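PDB 4R8O: DUF3836 domain-containing protein from Bacteroides vulgatus, which is of unknown function but folds as a single-layer antiparallel beta sheet, the kind of architecture thought to have evolved from repeated beta hairpins. Local coordinates for residues A[22-27]-A[34-39]; A[65-70]-A[82-87]. One frame throughout, in Å; residues are numbered along the deposited sequence.

Contact 1 (A[22-27]-A[34-39]); sequences ETIFKM and NYMKHN
Two adjacent antiparallel strands, 22-27 and 34-39, pair here within the hairpin of strands 18-28 and 31-42, near the N-terminal side of a single-layer sheet, and a classic beta bulge interrupts their ladder. Glu22 and His38 form a hydrogen-bonded pair joined by two backbone bonds, the straighter from His38 N to Glu22 O (2.8 Å). Ile24 N donates to Met36 O almost along the C=O axis. At the bulge both Tyr35 and Met36 face Ile24, so Ile24 O is gripped twice: Tyr35 N lies in the carbonyl plane at 3.0 Å from Ile24 O, whereas Met36 N comes from above that plane. The register slips by one residue, and Phe25 pairs with Asn34. On one face Ile24 CD1 reaches the edge of the His38 imidazole, 4.0 Å from His38 CD2, while the methyl of selenomethionine Met36 lies over a face of the same ring. His38 ND1 is bonded to Asp51 on the next strand. The other face carries Thr23 and Lys37, side by side, both touching Trp63 of strand 62-73, and Thr23 CG2 rests on the Phe25 ring. The bulge turns Tyr35 toward the partner strand with CG anti to the backbone N (chi1 -176°). Lys26, extended beyond CG, crosses the Tyr35 phenol obliquely and lays CE over one face, 3.8 Å from the Tyr35 ring centroid. Lys26 NZ lies farther off-centre in a cation-pi contact, and one water joins the two tips, 2.6 Å from Tyr35 OH and weakly bound to Lys26 NZ.

Contact 2 (A[65-70]-A[82-87]); sequences NNLCIR and YYKWNS
Strands 65-70 and 82-86 run antiparallel in the hairpin of strands 62-73 and 78-86, and their side chains divide between the two faces of the sheet. The most extensive pairing joins Arg70 and Tyr83. Tyr83 has CG anti to its carbonyl carbon (chi1 -68°), and Arg70 adopts the same first rotamer, then runs extended from CG to NE. Its methylene CD passes 3.8 Å from Tyr83 CE1, and the guanidinium settles flat over the ring, planes 16° apart, with Arg70 CZ 4.1 Å from the Tyr83 ring centroid: a stacked cation-pi contact. Cys68 SG sits at the in-plane edge of the guanidinium, and Glu50 offers it a weak, long ion pair. Cys68 and Tyr83 are a hydrogen-bonded pair, Tyr83 N reaching Cys68 O at 2.8 Å. An alanine in place of Tyr83 would remove the ring on which Arg70 stacks and would probably leave the guanidinium less well fixed. Farther along, Trp85 has CG anti to the backbone N (chi1 -179°), which brings its indole across Asn65; Asn65 CB lies over the five-membered ring, 3.5 Å from Trp85 CD2. Asn65 OD1 is bonded to Gln54, and Tyr92 meets the indole edge-to-face. On the reverse face Lys84 bends at chi2, chi3 and chi4, curling back so that NZ donates to Asn66 OD1 at 2.9 Å, nearly along the C=O axis. Its CE also passes Leu67 CD2. Ile69 CG1 lies beside the Tyr82 ring, 4.0 Å from Tyr82 CD2. The pairing is that of a beta hairpin, the unit from which this single-layer antiparallel sheet is built.

In the fold
Both contacts are surface contacts, each dominated by partly exposed residues with a single buried one, and each joins neighbouring strands of a hairpin in the same seven-stranded sheet. They follow one another along the chain, with centres about 17 Å apart and nearest atoms about 6 Å apart, so they do not touch. Strand 48-57 lies between the two hairpins and links them: Asp51 binds a residue of contact 1, and Gln54 binds residues of both. Contact 1 is irregular, its backbone register shifted by a bulge, whereas contact 2 keeps its register without a shift from Leu67 to Ile69. Each sets a cation on a tyrosine, off-centre in contact 1 and centred in contact 2.

Contact 1 (A[22-27]-A[34-39])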
ATOM      1  N   GLU A  22       2.561  -5.074   5.631  1.00 63.06           N
ATOM      2  CA  GLU A  22       2.655  -4.417   6.919  1.00 62.37           C
ATOM      3  C   GLU A  22       1.276  -3.957   7.371  1.00 58.92           C
ATOM      4  O   GLU A  22       0.507  -3.427   6.591  1.00 62.06           O
ATOM      5  CB  GLU A  22       3.578  -3.250   6.794  1.00 66.04           C
ATOM      6  CG  GLU A  22       3.959  -2.664   8.116  1.00 71.58           C
ATOM      7  CD  GLU A  22       4.481  -1.276   7.975  1.00 74.36           C
ATOM      8  OE1 GLU A  22       3.719  -0.419   7.487  1.00 88.33           O
ATOM      9  OE2 GLU A  22       5.641  -1.045   8.342  1.00 76.40           O
ATOM     10  N   THR A  23       0.986  -4.129   8.643  1.00 61.34           N
ATOM     11  CA  THR A  23      -0.314  -3.788   9.181  1.00 59.54           C
ATOM     12  C   THR A  23      -0.116  -2.662  10.204  1.00 61.29           C
ATOM     13  O   THR A  23       0.853  -2.657  10.964  1.00 62.29           O
ATOM     14  CB  THR A  23      -0.949  -5.021   9.790  1.00 57.86           C
ATOM     15  OG1 THR A  23      -0.905  -6.090   8.837  1.00 60.74           O
ATOM     16  CG2 THR A  23      -2.381  -4.765  10.147  1.00 60.02           C
ATOM     17  N   ILE A  24      -1.041  -1.711  10.200  1.00 61.93           N
ATOM     18  CA  ILE A  24      -0.977  -0.558  11.098  1.00 67.14           C
ATOM     19  C   ILE A  24      -2.256  -0.602  11.899  1.00 63.71           C
ATOM     20  O   ILE A  24      -3.342  -0.877  11.352  1.00 61.59           O
ATOM     21  CB  ILE A  24      -0.783   0.789  10.367  1.00 68.82           C
ATOM     22  CG1 ILE A  24       0.391   0.688   9.379  1.00 71.18           C
ATOM     23  CG2 ILE A  24      -0.475   1.902  11.362  1.00 69.68           C
ATOM     24  CD1 ILE A  24       0.467   1.817   8.360  1.00 70.35           C
ATOM     25  N   PHE A  25      -2.115  -0.391  13.202  1.00 59.64           N
ATOM     26  CA  PHE A  25      -3.238  -0.438  14.104  1.00 60.47           C
ATOM     27  C   PHE A  25      -3.284   0.839  14.923  1.00 65.84           C
ATOM     28  O   PHE A  25      -2.287   1.546  15.044  1.00 61.69           O
ATOM     29  CB  PHE A  25      -3.091  -1.553  15.129  1.00 58.89           C
ATOM     30  CG  PHE A  25      -2.720  -2.902  14.587  1.00 57.38           C
ATOM     31  CD1 PHE A  25      -1.375  -3.272  14.459  1.00 57.44           C
ATOM     32  CD2 PHE A  25      -3.702  -3.881  14.358  1.00 57.28           C
ATOM     33  CE1 PHE A  25      -1.015  -4.553  14.018  1.00 59.08           C
ATOM     34  CE2 PHE A  25      -3.330  -5.182  13.940  1.00 55.85           C
ATOM     35  CZ  PHE A  25      -1.990  -5.507  13.742  1.00 53.14           C
ATOM     36  N   LYS A  26      -4.445   1.074  15.528  1.00 72.85           N
ATOM     37  CA  LYS A  26      -4.595   2.009  16.639  1.00 77.38           C
ATOM     38  C   LYS A  26      -4.763   1.152  17.903  1.00 84.03           C
ATOM     39  O   LYS A  26      -5.214  -0.000  17.822  1.00 82.66           O
ATOM     40  CB  LYS A  26      -5.818   2.884  16.422  1.00 76.11           C
ATOM     41  CG  LYS A  26      -5.727   3.787  15.191  1.00 82.66           C
ATOM     42  CD  LYS A  26      -7.010   4.581  14.981  1.00 85.86           C
ATOM     43  CE  LYS A  26      -6.858   5.678  13.934  1.00 87.47           C
ATOM     44  NZ  LYS A  26      -8.144   6.408  13.765  1.00 88.37           N
HETATM   45  N   MSE A  27      -4.409   1.703  19.065  1.00 89.66           N
HETATM   46  CA  MSE A  27      -4.519   0.969  20.320  1.00 92.81           C
HETATM   47  C   MSE A  27      -5.175   1.717  21.431  1.00 98.94           C
HETATM   48  O   MSE A  27      -4.620   2.677  21.953  1.00101.36           O
HETATM   49  CB  MSE A  27      -3.144   0.549  20.749  1.00 90.78           C
HETATM   50  CG  MSE A  27      -3.225  -0.647  21.682  1.00 91.39           C
HETATM   51 SE   MSE A  27      -1.483  -0.745  22.562  0.75 94.97          SE
HETATM   52  CE  MSE A  27      -0.321  -0.888  21.046  1.00 92.10           C
ATOM     53  N   ASN A  34      -7.532  -2.736  13.958  1.00 76.82           N
ATOM     54  CA  ASN A  34      -7.017  -2.599  12.607  1.00 70.77           C
ATOM     55  C   ASN A  34      -7.272  -1.231  12.021  1.00 70.82           C
ATOM     56  O   ASN A  34      -8.372  -0.703  12.181  1.00 72.05           O
ATOM     57  CB  ASN A  34      -7.672  -3.632  11.683  1.00 63.74           C
ATOM     58  CG  ASN A  34      -7.113  -5.018  11.862  1.00 63.53           C
ATOM     59  OD1 ASN A  34      -6.059  -5.195  12.468  1.00 66.53           O
ATOM     60  ND2 ASN A  34      -7.809  -6.026  11.320  1.00 60.00           N
ATOM     61  N   TYR A  35      -6.291  -0.695  11.293  1.00 69.61           N
ATOM     62  CA  TYR A  35      -6.438   0.618  10.670  1.00 70.38           C
ATOM     63  C   TYR A  35      -6.098   0.711   9.190  1.00 69.81           C
ATOM     64  O   TYR A  35      -6.917   1.176   8.383  1.00 63.24           O
ATOM     65  CB  TYR A  35      -5.586   1.592  11.430  1.00 73.92           C
ATOM     66  CG  TYR A  35      -5.724   2.986  10.948  1.00 77.59           C
ATOM     67  CD1 TYR A  35      -6.989   3.574  10.780  1.00 81.68           C
ATOM     68  CD2 TYR A  35      -4.602   3.741  10.666  1.00 84.54           C
ATOM     69  CE1 TYR A  35      -7.115   4.872  10.342  1.00 84.14           C
ATOM     70  CE2 TYR A  35      -4.721   5.054  10.248  1.00 83.68           C
ATOM     71  CZ  TYR A  35      -5.975   5.613  10.090  1.00 83.88           C
ATOM     72  OH  TYR A  35      -6.098   6.905   9.661  1.00 87.90           O
HETATM   73  N   MSE A  36      -4.892   0.280   8.850  1.00 67.01           N
HETATM   74  CA  MSE A  36      -4.443   0.261   7.472  1.00 66.55           C
HETATM   75  C   MSE A  36      -3.530  -0.918   7.221  1.00 64.42           C
HETATM   76  O   MSE A  36      -2.857  -1.373   8.122  1.00 66.96           O
HETATM   77  CB  MSE A  36      -3.827   1.650   7.307  1.00 67.22           C
HETATM   78  CG  MSE A  36      -3.028   1.789   6.035  1.00 71.43           C
HETATM   79 SE   MSE A  36      -2.998   3.594   5.261  0.75 83.81          SE
HETATM   80  CE  MSE A  36      -1.902   2.749   3.941  1.00 75.83           C
ATOM     81  N   LYS A  37      -3.470  -1.402   5.985  1.00 66.23           N
ATOM     82  CA  LYS A  37      -2.609  -2.554   5.620  1.00 59.64           C
ATOM     83  C   LYS A  37      -1.952  -2.245   4.311  1.00 59.28           C
ATOM     84  O   LYS A  37      -2.626  -1.861   3.350  1.00 60.60           O
ATOM     85  CB  LYS A  37      -3.455  -3.806   5.477  1.00 63.17           C
ATOM     86  CG  LYS A  37      -2.676  -5.113   5.381  1.00 63.75           C
ATOM     87  CD  LYS A  37      -3.644  -6.260   5.204  1.00 61.55           C
ATOM     88  CE  LYS A  37      -2.927  -7.577   4.989  1.00 68.15           C
ATOM     89  NZ  LYS A  37      -3.773  -8.518   4.214  1.00 71.20           N
ATOM     90  N   HIS A  38      -0.635  -2.372   4.269  1.00 57.58           N
ATOM     91  CA  HIS A  38       0.111  -2.120   3.046  1.00 55.90           C
ATOM     92  C   HIS A  38       0.547  -3.462   2.496  1.00 53.24           C
ATOM     93  O   HIS A  38       1.205  -4.212   3.194  1.00 55.26           O
ATOM     94  CB  HIS A  38       1.362  -1.341   3.334  1.00 59.55           C
ATOM     95  CG  HIS A  38       1.173   0.127   3.494  1.00 59.39           C
ATOM     96  ND1 HIS A  38       0.995   0.961   2.417  1.00 58.86           N
ATOM     97  CD2 HIS A  38       1.262   0.927   4.586  1.00 61.49           C
ATOM     98  CE1 HIS A  38       0.954   2.214   2.841  1.00 62.08           C
ATOM     99  NE2 HIS A  38       1.119   2.223   4.156  1.00 57.18           N
ATOM    100  N   ASN A  39       0.218  -3.759   1.257  1.00 52.76           N
ATOM    101  CA  ASN A  39       0.667  -5.012   0.619  1.00 44.68           C
ATOM    102  C   ASN A  39       1.647  -4.606  -0.465  1.00 44.36           C
ATOM    103  O   ASN A  39       1.302  -3.822  -1.323  1.00 39.81           O
ATOM    104  CB  ASN A  39      -0.537  -5.714   0.057  1.00 45.53           C
ATOM    105  CG  ASN A  39      -1.586  -6.009   1.141  1.00 49.22           C
ATOM    106  OD1 ASN A  39      -1.259  -6.600   2.187  1.00 60.07           O
ATOM    107  ND2 ASN A  39      -2.833  -5.588   0.920  1.00 47.05           N
TER
HETATM  108  O   HOH W   1      -7.043   8.524  11.517  1.00 77.25           O

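Contact 2 (A[65-70]-A[82-87])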
ATOM      1  N   ASN A  65     -10.095  -1.793  -0.491  1.00 67.64           N
ATOM      2  CA  ASN A  65      -9.096  -1.218  -1.400  1.00 69.48           C
ATOM      3  C   ASN A  65      -9.273   0.279  -1.485  1.00 68.03           C
ATOM      4  O   ASN A  65     -10.394   0.760  -1.476  1.00 72.46           O
ATOM      5  CB  ASN A  65      -9.206  -1.859  -2.770  1.00 70.17           C
ATOM      6  CG  ASN A  65      -8.756  -3.299  -2.752  1.00 72.08           C
ATOM      7  OD1 ASN A  65      -9.197  -4.082  -1.918  1.00 85.37           O
ATOM      8  ND2 ASN A  65      -7.883  -3.657  -3.652  1.00 75.38           N
ATOM      9  N   ASN A  66      -8.175   1.023  -1.483  1.00 68.15           N
ATOM     10  CA  ASN A  66      -8.270   2.495  -1.484  1.00 68.10           C
ATOM     11  C   ASN A  66      -7.319   3.100  -2.507  1.00 64.09           C
ATOM     12  O   ASN A  66      -7.739   3.548  -3.561  1.00 68.93           O
ATOM     13  CB  ASN A  66      -8.044   3.052  -0.052  1.00 70.73           C
ATOM     14  CG  ASN A  66      -7.946   4.580  -0.022  1.00 79.81           C
ATOM     15  OD1 ASN A  66      -8.650   5.273  -0.762  1.00 87.00           O
ATOM     16  ND2 ASN A  66      -7.059   5.109   0.806  1.00 80.75           N
ATOM     17  N   LEU A  67      -6.038   3.088  -2.169  1.00 63.32           N
ATOM     18  CA  LEU A  67      -4.966   3.661  -2.958  1.00 64.83           C
ATOM     19  C   LEU A  67      -3.976   2.586  -3.292  1.00 56.94           C
ATOM     20  O   LEU A  67      -3.892   1.573  -2.589  1.00 56.79           O
ATOM     21  CB  LEU A  67      -4.242   4.753  -2.155  1.00 67.71           C
ATOM     22  CG  LEU A  67      -5.072   6.018  -1.887  1.00 78.49           C
ATOM     23  CD1 LEU A  67      -4.366   7.005  -0.940  1.00 80.26           C
ATOM     24  CD2 LEU A  67      -5.446   6.717  -3.193  1.00 78.18           C
ATOM     25  N   CYS A  68      -3.199   2.832  -4.342  1.00 51.10           N
ATOM     26  CA  CYS A  68      -2.159   1.894  -4.804  1.00 48.31           C
ATOM     27  C   CYS A  68      -1.151   2.697  -5.585  1.00 49.22           C
ATOM     28  O   CYS A  68      -1.521   3.454  -6.469  1.00 55.71           O
ATOM     29  CB  CYS A  68      -2.772   0.865  -5.704  1.00 50.64           C
ATOM     30  SG  CYS A  68      -1.707  -0.514  -6.117  1.00 55.06           S
ATOM     31  N   ILE A  69       0.102   2.562  -5.211  1.00 47.93           N
ATOM     32  CA  ILE A  69       1.215   3.224  -5.846  1.00 48.51           C
ATOM     33  C   ILE A  69       2.055   2.184  -6.568  1.00 49.37           C
ATOM     34  O   ILE A  69       2.256   1.089  -6.046  1.00 50.94           O
ATOM     35  CB  ILE A  69       2.152   3.813  -4.815  1.00 52.22           C
ATOM     36  CG1 ILE A  69       1.373   4.664  -3.795  1.00 60.17           C
ATOM     37  CG2 ILE A  69       3.212   4.640  -5.512  1.00 57.56           C
ATOM     38  CD1 ILE A  69       2.192   5.053  -2.572  1.00 59.73           C
ATOM     39  N   ARG A  70       2.579   2.554  -7.733  1.00 53.54           N
ATOM     40  CA  ARG A  70       3.357   1.659  -8.596  1.00 48.19           C
ATOM     41  C   ARG A  70       4.608   2.372  -9.019  1.00 47.60           C
ATOM     42  O   ARG A  70       4.539   3.537  -9.377  1.00 50.79           O
ATOM     43  CB  ARG A  70       2.532   1.231  -9.795  1.00 45.73           C
ATOM     44  CG  ARG A  70       1.409   0.309  -9.330  1.00 47.82           C
ATOM     45  CD  ARG A  70       0.677  -0.501 -10.409  1.00 41.97           C
ATOM     46  NE  ARG A  70      -0.613  -0.855  -9.829  1.00 40.35           N
ATOM     47  CZ  ARG A  70      -1.710  -1.265 -10.475  1.00 47.03           C
ATOM     48  NH1 ARG A  70      -1.730  -1.456 -11.796  1.00 53.14           N
ATOM     49  NH2 ARG A  70      -2.822  -1.512  -9.770  1.00 45.16           N
ATOM     50  N   TYR A  82      -0.001   6.825  -9.232  1.00 47.78           N
ATOM     51  CA  TYR A  82      -0.953   6.664  -8.145  1.00 46.18           C
ATOM     52  C   TYR A  82      -2.273   6.261  -8.711  1.00 45.00           C
ATOM     53  O   TYR A  82      -2.757   6.885  -9.665  1.00 46.52           O
ATOM     54  CB  TYR A  82      -1.114   8.013  -7.411  1.00 49.06           C
ATOM     55  CG  TYR A  82       0.175   8.516  -6.801  1.00 52.22           C
ATOM     56  CD1 TYR A  82       1.048   9.361  -7.509  1.00 57.45           C
ATOM     57  CD2 TYR A  82       0.525   8.163  -5.518  1.00 53.58           C
ATOM     58  CE1 TYR A  82       2.255   9.810  -6.922  1.00 55.82           C
ATOM     59  CE2 TYR A  82       1.691   8.627  -4.923  1.00 54.16           C
ATOM     60  CZ  TYR A  82       2.555   9.428  -5.622  1.00 51.05           C
ATOM     61  OH  TYR A  82       3.709   9.800  -4.978  1.00 52.34           O
ATOM     62  N   TYR A  83      -2.902   5.265  -8.096  1.00 43.23           N
ATOM     63  CA  TYR A  83      -4.174   4.746  -8.590  1.00 41.87           C
ATOM     64  C   TYR A  83      -5.174   4.826  -7.484  1.00 47.30           C
ATOM     65  O   TYR A  83      -4.819   4.625  -6.320  1.00 48.58           O
ATOM     66  CB  TYR A  83      -3.998   3.278  -8.980  1.00 40.54           C
ATOM     67  CG  TYR A  83      -3.112   3.020 -10.189  1.00 37.24           C
ATOM     68  CD1 TYR A  83      -1.751   3.110 -10.096  1.00 38.95           C
ATOM     69  CD2 TYR A  83      -3.663   2.596 -11.423  1.00 40.26           C
ATOM     70  CE1 TYR A  83      -0.929   2.860 -11.205  1.00 38.32           C
ATOM     71  CE2 TYR A  83      -2.862   2.310 -12.516  1.00 35.69           C
ATOM     72  CZ  TYR A  83      -1.525   2.440 -12.416  1.00 34.55           C
ATOM     73  OH  TYR A  83      -0.776   2.172 -13.533  1.00 39.39           O
ATOM     74  N   LYS A  84      -6.433   5.095  -7.815  1.00 54.31           N
ATOM     75  CA  LYS A  84      -7.498   5.060  -6.807  1.00 58.84           C
ATOM     76  C   LYS A  84      -8.472   3.968  -7.177  1.00 61.29           C
ATOM     77  O   LYS A  84      -8.720   3.720  -8.367  1.00 55.90           O
ATOM     78  CB  LYS A  84      -8.196   6.416  -6.686  1.00 63.43           C
ATOM     79  CG  LYS A  84      -9.150   6.491  -5.496  1.00 74.44           C
ATOM     80  CD  LYS A  84      -9.252   7.893  -4.859  1.00 79.93           C
ATOM     81  CE  LYS A  84      -9.376   7.870  -3.321  1.00 84.54           C
ATOM     82  NZ  LYS A  84     -10.193   6.781  -2.691  1.00 86.65           N
ATOM     83  N   TRP A  85      -8.975   3.282  -6.154  1.00 63.34           N
ATOM     84  CA  TRP A  85      -9.929   2.187  -6.328  1.00 61.16           C
ATOM     85  C   TRP A  85     -11.310   2.750  -6.641  1.00 64.18           C
ATOM     86  O   TRP A  85     -11.750   3.693  -5.997  1.00 61.79           O
ATOM     87  CB  TRP A  85     -10.006   1.360  -5.026  1.00 59.39           C
ATOM     88  CG  TRP A  85     -10.936   0.212  -5.126  1.00 54.12           C
ATOM     89  CD1 TRP A  85     -12.199   0.129  -4.606  1.00 55.13           C
ATOM     90  CD2 TRP A  85     -10.704  -1.014  -5.823  1.00 47.50           C
ATOM     91  NE1 TRP A  85     -12.764  -1.094  -4.923  1.00 51.28           N
ATOM     92  CE2 TRP A  85     -11.862  -1.813  -5.667  1.00 48.33           C
ATOM     93  CE3 TRP A  85      -9.632  -1.522  -6.556  1.00 50.06           C
ATOM     94  CZ2 TRP A  85     -11.981  -3.083  -6.239  1.00 47.79           C
ATOM     95  CZ3 TRP A  85      -9.742  -2.812  -7.140  1.00 48.93           C
ATOM     96  CH2 TRP A  85     -10.907  -3.571  -6.964  1.00 49.77           C
ATOM     97  N   ASN A  86     -12.012   2.169  -7.602  1.00 69.68           N
ATOM     98  CA  ASN A  86     -13.397   2.518  -7.801  1.00 72.22           C
ATOM     99  C   ASN A  86     -14.264   1.307  -7.622  1.00 72.73           C
ATOM    100  O   ASN A  86     -14.093   0.298  -8.303  1.00 71.74           O
ATOM    101  CB  ASN A  86     -13.662   3.158  -9.143  1.00 80.31           C
ATOM    102  CG  ASN A  86     -15.138   3.462  -9.349  1.00 87.68           C
ATOM    103  OD1 ASN A  86     -15.997   3.074  -8.539  1.00111.67           O
ATOM    104  ND2 ASN A  86     -15.451   4.141 -10.428  1.00 89.39           N
ATOM    105  N   SER A  87     -15.248   1.483  -6.751  1.00 74.83           N
ATOM    106  CA  SER A  87     -16.154   0.430  -6.365  1.00 77.89           C
ATOM    107  C   SER A  87     -16.979  -0.066  -7.526  1.00 83.61           C
ATOM    108  O   SER A  87     -16.889  -1.245  -7.891  1.00 86.10           O
ATOM    109  CB  SER A  87     -17.052   0.914  -5.246  1.00 76.56           C
ATOM    110  OG  SER A  87     -16.258   1.115  -4.091  1.00 76.37           O
TER